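Local coordinates for protein p-nitrophenyl phosphatase (Pho2) (Archaeoglobus fulgidus, PDB 3QGM) that probably acts as a metal-dependent phosphatase of the haloacid dehalogenase (HAD) superfamily, with a metal site that can hold calcium, at residues 127-130 with 131-135; 136-139 with 140-144. One frame throughout, in Å; residues are numbered along the deposited sequence. Where two conformers were deposited one is given.

Contact 1 (127-130 with 131-135)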
# COMPACT_ATOMS: atom_id res chain seq x y z
N ARG A 127 -13.58 -4.76 1.50
CA ARG A 127 -13.73 -4.47 2.91
C ARG A 127 -13.24 -5.67 3.75
O ARG A 127 -12.99 -5.55 4.92
CB ARG A 127 -15.22 -4.15 3.18
CG ARG A 127 -15.50 -3.33 4.44
CD ARG A 127 -16.99 -2.94 4.53
NE ARG A 127 -17.88 -4.09 4.47
CZ ARG A 127 -18.09 -4.95 5.46
NH1 ARG A 127 -17.47 -4.80 6.63
NH2 ARG A 127 -18.93 -5.97 5.28
N LYS A 128 -13.10 -6.83 3.11
CA LYS A 128 -12.60 -8.04 3.74
C LYS A 128 -11.14 -8.31 3.37
O LYS A 128 -10.65 -9.44 3.53
CB LYS A 128 -13.50 -9.22 3.38
CG LYS A 128 -14.83 -9.21 4.12
CD LYS A 128 -15.71 -10.48 3.83
CE LYS A 128 -17.00 -10.56 4.74
NZ LYS A 128 -18.31 -10.25 4.03
N ILE A 129 -10.44 -7.26 2.91
CA ILE A 129 -9.03 -7.42 2.55
C ILE A 129 -8.27 -7.89 3.79
O ILE A 129 -8.52 -7.46 4.93
CB ILE A 129 -8.43 -6.09 1.93
CG1 ILE A 129 -7.05 -6.33 1.31
CG2 ILE A 129 -8.29 -5.02 2.94
CD1 ILE A 129 -7.06 -7.15 0.10
N ASN A 130 -7.34 -8.80 3.57
CA ASN A 130 -6.54 -9.34 4.68
C ASN A 130 -5.17 -9.77 4.21
O ASN A 130 -4.85 -9.65 3.02
CB ASN A 130 -7.29 -10.49 5.38
CG ASN A 130 -7.51 -11.70 4.49
OD1 ASN A 130 -6.93 -11.84 3.42
ND2 ASN A 130 -8.41 -12.58 4.93
N PHE A 131 -4.34 -10.28 5.11
CA PHE A 131 -2.96 -10.62 4.73
C PHE A 131 -2.91 -11.70 3.64
O PHE A 131 -2.12 -11.61 2.67
CB PHE A 131 -2.20 -11.07 5.96
CG PHE A 131 -0.70 -11.11 5.79
CD1 PHE A 131 0.05 -9.94 5.78
CD2 PHE A 131 -0.04 -12.31 5.73
CE1 PHE A 131 1.46 -9.97 5.69
CE2 PHE A 131 1.33 -12.35 5.61
CZ PHE A 131 2.09 -11.17 5.60
N GLU A 132 -3.76 -12.71 3.77
CA GLU A 132 -3.76 -13.82 2.82
C GLU A 132 -4.12 -13.31 1.45
O GLU A 132 -3.43 -13.61 0.47
CB GLU A 132 -4.73 -14.95 3.24
CG GLU A 132 -5.13 -15.87 2.05
CD GLU A 132 -5.85 -17.18 2.47
OE1 GLU A 132 -6.85 -17.13 3.23
OE2 GLU A 132 -5.38 -18.25 2.01
N LEU A 133 -5.17 -12.50 1.34
CA LEU A 133 -5.54 -11.96 0.03
C LEU A 133 -4.44 -11.04 -0.54
O LEU A 133 -4.16 -11.07 -1.76
CB LEU A 133 -6.88 -11.24 0.12
CG LEU A 133 -7.64 -10.92 -1.13
CD1 LEU A 133 -7.61 -12.09 -2.14
CD2 LEU A 133 -9.07 -10.59 -0.70
N MSE A 134 -3.77 -10.25 0.31
CA MSE A 134 -2.68 -9.41 -0.19
C MSE A 134 -1.49 -10.25 -0.63
O MSE A 134 -0.81 -9.90 -1.59
CB MSE A 134 -2.25 -8.36 0.82
CG MSE A 134 -1.22 -7.41 0.23
SE MSE A 134 -2.02 -6.11 -0.96
CE MSE A 134 -2.96 -5.13 0.43
N THR A 135 -1.23 -11.36 0.05
CA THR A 135 -0.18 -12.28 -0.35
C THR A 135 -0.48 -12.81 -1.74
O THR A 135 0.41 -12.88 -2.59
CB THR A 135 -0.05 -13.46 0.64
OG1 THR A 135 0.40 -12.96 1.90
CG2 THR A 135 0.92 -14.50 0.20

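Contact 2 (136-139 with 140-144)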
# COMPACT_ATOMS: atom_id res chain seq x y z
N LYS A 136 -1.72 -13.20 -1.96
CA LYS A 136 -2.09 -13.76 -3.27
C LYS A 136 -1.90 -12.75 -4.40
O LYS A 136 -1.40 -13.10 -5.45
CB LYS A 136 -3.51 -14.30 -3.26
CG LYS A 136 -3.74 -15.49 -2.29
CD LYS A 136 -5.11 -16.10 -2.54
CE LYS A 136 -5.26 -17.49 -1.92
NZ LYS A 136 -6.21 -17.44 -0.78
N ALA A 137 -2.30 -11.51 -4.15
CA ALA A 137 -2.17 -10.41 -5.12
C ALA A 137 -0.71 -10.16 -5.39
O ALA A 137 -0.31 -10.06 -6.54
CB ALA A 137 -2.83 -9.12 -4.57
N LEU A 138 0.07 -10.04 -4.32
CA LEU A 138 1.51 -9.92 -4.43
C LEU A 138 2.09 -11.04 -5.35
O LEU A 138 2.85 -10.78 -6.29
CB LEU A 138 2.16 -9.95 -3.03
CG LEU A 138 3.69 -10.16 -3.01
CD1 LEU A 138 4.36 -8.88 -3.58
CD2 LEU A 138 4.19 -10.49 -1.62
N ARG A 139 1.74 -12.28 -5.06
CA ARG A 139 2.32 -13.37 -5.86
C ARG A 139 1.86 -13.29 -7.31
O ARG A 139 2.66 -13.49 -8.22
CB ARG A 139 2.01 -14.71 -5.21
CG ARG A 139 2.73 -14.81 -3.85
CD ARG A 139 2.40 -16.12 -3.15
NE ARG A 139 3.05 -16.22 -1.88
CZ ARG A 139 2.84 -17.20 -1.01
NH1 ARG A 139 1.99 -18.19 -1.28
NH2 ARG A 139 3.52 -17.19 0.14
N ALA A 140 0.60 -12.98 -7.55
CA ALA A 140 0.09 -12.77 -8.92
C ALA A 140 0.82 -11.66 -9.68
O ALA A 140 1.18 -11.74 -10.88
CB ALA A 140 -1.42 -12.49 -8.88
N CYS A 141 1.07 -10.58 -8.95
CA CYS A 141 1.68 -9.43 -9.54
C CYS A 141 3.17 -9.75 -9.92
O CYS A 141 3.61 -9.44 -11.02
CB CYS A 141 1.54 -8.31 -8.52
SG CYS A 141 1.90 -6.73 -9.12
N LEU A 142 3.87 -10.44 -9.03
CA LEU A 142 5.25 -10.90 -9.25
C LEU A 142 5.36 -11.97 -10.37
O LEU A 142 6.38 -12.05 -11.01
CB LEU A 142 5.86 -11.49 -7.98
CG LEU A 142 6.30 -10.55 -6.84
CD1 LEU A 142 6.55 -11.39 -5.62
CD2 LEU A 142 7.54 -9.74 -7.21
N ARG A 143 4.31 -12.78 -10.59
CA ARG A 143 4.30 -13.68 -11.75
C ARG A 143 4.26 -12.91 -13.07
O ARG A 143 4.59 -13.44 -14.10
CB ARG A 143 3.12 -14.63 -11.73
CG ARG A 143 3.25 -15.80 -10.81
CD ARG A 143 1.93 -16.56 -10.87
NE ARG A 143 1.71 -17.00 -12.23
CZ ARG A 143 0.53 -17.14 -12.81
NH1 ARG A 143 -0.63 -16.86 -12.18
NH2 ARG A 143 0.53 -17.55 -14.05
N GLY A 144 3.82 -11.67 -13.03
CA GLY A 144 3.89 -10.81 -14.20
C GLY A 144 2.69 -10.90 -15.12
O GLY A 144 2.70 -10.36 -16.22

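Contact 1 (127-130 with 131-135)
Asn130 OD1 takes the backbone N-H of Leu133 at 2.8 Å, OD1 to N, in an almost straight bond (170° at the hydrogen) that arrives close to the axis of the amide C=O. This is an N-cap: Asn130 sits just before helix 131-143, and its CG, held between the backbone N and the carbonyl carbon (chi1 65°), swings the amide back over the first turn. CB of Leu133 rests against the same oxygen at 3.4 Å from OD1. The main chain of Asn130 joins in, its O accepting from Met134 N at 3.0 Å, the first full helical bond. Without the amide, as with an alanine here, the Leu133 N-H would probably lose its side-chain acceptor and the start of the helix be less firmly fixed. One residue earlier, Ile129 sends CD1 across Leu133 at about a right angle, 4.0 Å from Leu133 CG. Inside the turn, Phe131 O accepts from both Thr135 N and Thr135 OG1, the hydroxyl lying above the carbonyl plane at 3.0 Å from that oxygen. The cap links the loop after strand 120-123 to helix 131-143; Ile129 and selenomethionine Met134 pack on helix 167-177, while Phe131 meets Arg127 of the second subunit.

Contact 2 (136-139 with 140-144)
The last turns of helix 131-143, the crossover helix of the beta-alpha-beta unit between strands 120-123 and 146-149, end in a Schellman motif at Gly144. Four successive i to i+4 backbone bonds run through the turn: Ala140 N to Lys136 O at 2.9 Å, Cys141 N to Ala137 O at 2.8 Å, then Leu142 on Leu138 and Arg143 on Arg139. Beyond them the chain turns to positive phi (89°) at Gly144, whose N bonds to Cys141 O at 3.0 Å and, weakly, to Ala140 O; a side chain at these backbone angles would press on the carbonyl oxygen of Arg143. Leu138 and Leu142 lie side by side one turn apart, pointing the same way, with Leu138 CD1 3.9 Å from Leu142 CD1. Leu142 CG, set beside its own backbone N (chi1 -74°), also leans on Leu138 O at 3.5 Å. Arg143 uses its aliphatic part similarly, CG lying 3.5 Å from Arg139 O, before the chain bends at chi3 and carries NH1 to Ala118 O. Arg139 instead runs extended from CG to NE toward the second subunit, where NE bonds to Pro162 O and NH2 forms a salt bridge with Asp160; its NH1 stays with Tyr115 OH of its own chain. Two arginines four residues apart thus serve different partners: the charge of Arg139 is probably offset by Asp160 of the second subunit, whereas Arg143 ties the helix end to a backbone carbonyl within its own chain.

In the fold
From the N terminus, the chain leaves strand 120-123, passes through 127-130 and enters helix 131-143 at contact 1; contact 2 follows directly in the same helix and ends at Gly144, just before strand 146-149. The two lie in series, neither nested nor crossed, with centres about 13 Å apart, and mark the start and finish of one crossover helix. A salt bridge from Glu132 of segment 131-135 to Lys136 of segment 136-139 spans the boundary between them. Both contacts pack against helix 167-177 and reach the second subunit, so the crossover helix lies between helix 167-177 and that subunit, linking strands 120-123 and 146-149 of the parallel sheet, away from the calcium site.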